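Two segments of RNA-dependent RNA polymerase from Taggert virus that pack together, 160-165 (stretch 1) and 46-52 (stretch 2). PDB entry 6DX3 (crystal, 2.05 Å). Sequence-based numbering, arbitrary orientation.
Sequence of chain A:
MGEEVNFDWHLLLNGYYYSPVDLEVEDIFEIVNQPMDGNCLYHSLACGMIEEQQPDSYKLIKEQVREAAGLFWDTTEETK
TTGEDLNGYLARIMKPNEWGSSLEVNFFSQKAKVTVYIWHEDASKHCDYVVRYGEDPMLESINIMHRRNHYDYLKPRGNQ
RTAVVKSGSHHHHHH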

# COMPACT_ATOMS: atom_id res chain seq x y z
N GLN A 160 -7.90 -9.14 16.40
CA GLN A 160 -9.26 -8.68 16.63
C GLN A 160 -9.54 -7.33 16.01
O GLN A 160 -10.65 -7.10 15.51
CB GLN A 160 -9.55 -8.63 18.14
CG GLN A 160 -10.49 -9.71 18.63
CD GLN A 160 -10.02 -11.11 18.28
OE1 GLN A 160 -8.86 -11.46 18.50
NE2 GLN A 160 -10.91 -11.91 17.72
N ARG A 161 -8.57 -6.42 16.03
CA ARG A 161 -8.71 -5.13 15.37
C ARG A 161 -8.23 -5.24 13.93
O ARG A 161 -7.16 -5.79 13.67
CB ARG A 161 -7.93 -4.04 16.11
CG ARG A 161 -8.68 -3.40 17.27
CD ARG A 161 -8.33 -4.06 18.59
NE ARG A 161 -9.44 -4.04 19.54
CZ ARG A 161 -9.40 -4.60 20.74
NH1 ARG A 161 -8.30 -5.23 21.14
NH2 ARG A 161 -10.45 -4.54 21.55
N THR A 162 -9.03 -4.71 13.00
CA THR A 162 -8.64 -4.74 11.60
C THR A 162 -7.54 -3.73 11.32
O THR A 162 -6.51 -4.06 10.72
CB THR A 162 -9.86 -4.47 10.71
OG1 THR A 162 -10.87 -5.46 10.98
CG2 THR A 162 -9.48 -4.53 9.24
N ALA A 163 -7.72 -2.49 11.77
CA ALA A 163 -6.69 -1.48 11.60
C ALA A 163 -5.53 -1.73 12.55
O ALA A 163 -5.63 -2.48 13.52
CB ALA A 163 -7.27 -0.08 11.82
N VAL A 164 -4.40 -1.09 12.24
CA VAL A 164 -3.20 -1.21 13.06
C VAL A 164 -3.18 -0.08 14.08
O VAL A 164 -4.06 0.79 14.06
CB VAL A 164 -1.94 -1.18 12.18
CG1 VAL A 164 -1.99 -2.32 11.17
CG2 VAL A 164 -1.82 0.16 11.47
N VAL A 165 -2.20 -0.09 14.97
CA VAL A 165 -1.97 0.99 15.93
C VAL A 165 -0.68 0.72 16.70
O VAL A 165 0.14 1.61 16.89
CB VAL A 165 -3.15 1.16 16.91
CG1 VAL A 165 -3.47 -0.16 17.60
CG2 VAL A 165 -2.86 2.26 17.93
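Stretch 2 (46-52) ACGMIEE

A single carboxylate holds two successive backbone amides here: the side chain of E51, an exposed residue, reaches stretch 1 and accepts hydrogen bonds from both. A163 N donates to E51 OE2 (3.1 Å, N-H...O angle 153°), and T162 N donates a weak, longer bond to E51 OE1 (3.4 Å, 166°). The CA-to-CB bond of E51 points sideways, and its chain, with chi1 t and chi2 p, brings the carboxylate nearer. E51 gives up 78 Å² to the contact, the largest share of any residue in the two stretches, out of 351 Å² summed over both sides.

Stretch 1 has no regular helix or strand. Its backbone is extended at R161 (phi/psi -90/133), turns into the helical region at T162 (-73/-49), and extends again through A163 (-74/163) and V164 (-93/175). The turn at T162 leaves the T162 and A163 amides close enough together to share one carboxylate. Stretch 2 opens inside a helix that begins earlier in the chain; A46 O accepts from I50 N (2.8 Å) and M49 N (3.1 Å), and the segment then continues as loop, which holds E51. The two segments run obliquely, in roughly opposing directions: the T162 and A163 amides meet E51, the later residue, and V164 meets G48, the earlier one. The nearest CA atoms across the stretches are those of A163 and G48, 4.1 Å apart.

Such a close approach is used by the backbone itself. V164 N donates to G48 O over 2.9 Å at a nearly straight 171°, the shortest hydrogen bond between the stretches. G48 has no side chain, and its carbonyl oxygen also lies 3.4 Å from A163 CB. The methyl of A163 points toward stretch 2 and packs over the chain as it leaves G48, with A163 CB 3.9 Å from M49 C and 3.8 Å from I50 C. The side chains of M49 and I50 themselves start away from stretch 1, so A163 meets their backbone.

On the other flank of A163, T162 also points toward stretch 2: its methyl CG2 touches the sulfur of C47, SG, at 3.6 Å, while C47 O lies 3.7 Å from A163 CA. T162 OG1 is 4.1 Å from E51 OE1, and a water spans the gap, its O 2.8 Å from T162 OG1 and 2.5 Å from E51 OE1. R161 adds a marginal contact, its CB 3.6 Å from E51 OE2, before the rest of its side chain leads away. The side chains of Q160 and V165 do not reach stretch 2.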

# COMPACT_ATOMS: atom_id res chain seq x y z
N ALA A 46 -7.06 2.85 3.88
CA ALA A 46 -7.96 3.31 4.93
C ALA A 46 -8.37 2.17 5.85
O ALA A 46 -8.59 2.39 7.05
CB ALA A 46 -9.20 3.97 4.32
N CYS A 47 -8.48 0.95 5.31
CA CYS A 47 -8.84 -0.20 6.12
C CYS A 47 -7.78 -0.48 7.18
O CYS A 47 -8.11 -0.96 8.27
CB CYS A 47 -9.04 -1.43 5.23
SG CYS A 47 -9.80 -2.84 6.06
N GLY A 48 -6.52 -0.18 6.89
CA GLY A 48 -5.46 -0.36 7.87
C GLY A 48 -5.29 0.78 8.85
O GLY A 48 -4.62 0.60 9.87
N MET A 49 -5.88 1.94 8.57
CA MET A 49 -5.72 3.12 9.41
C MET A 49 -6.96 3.48 10.22
O MET A 49 -6.83 4.12 11.27
CB MET A 49 -5.34 4.34 8.56
CG MET A 49 -4.01 4.21 7.83
SD MET A 49 -2.59 4.43 8.91
CE MET A 49 -2.82 6.13 9.43
N ILE A 50 -8.16 3.11 9.77
CA ILE A 50 -9.40 3.49 10.42
C ILE A 50 -10.17 2.23 10.79
O ILE A 50 -10.51 1.42 9.91
CB ILE A 50 -10.26 4.41 9.53
CG1 ILE A 50 -9.42 5.58 9.01
CG2 ILE A 50 -11.47 4.92 10.29
CD1 ILE A 50 -10.16 6.48 8.03
N GLU A 51 -10.44 2.05 12.08
CA GLU A 51 -11.20 0.89 12.53
C GLU A 51 -12.65 0.97 12.08
O GLU A 51 -13.23 -0.02 11.64
CB GLU A 51 -11.10 0.75 14.05
CG GLU A 51 -11.73 -0.52 14.61
CD GLU A 51 -11.02 -1.79 14.17
OE1 GLU A 51 -11.71 -2.81 13.97
OE2 GLU A 51 -9.78 -1.77 14.04
N GLU A 52 -13.26 2.16 12.19
CA GLU A 52 -14.62 2.37 11.70
C GLU A 52 -14.60 2.90 10.26
O GLU A 52 -15.01 4.03 9.97
CB GLU A 52 -15.38 3.32 12.63
CG GLU A 52 -15.49 2.82 14.06
CD GLU A 52 -16.27 1.53 14.17
OE1 GLU A 52 -17.52 1.59 14.18
OE2 GLU A 52 -15.64 0.46 14.24
O HOH W 1 -12.22 -5.19 13.47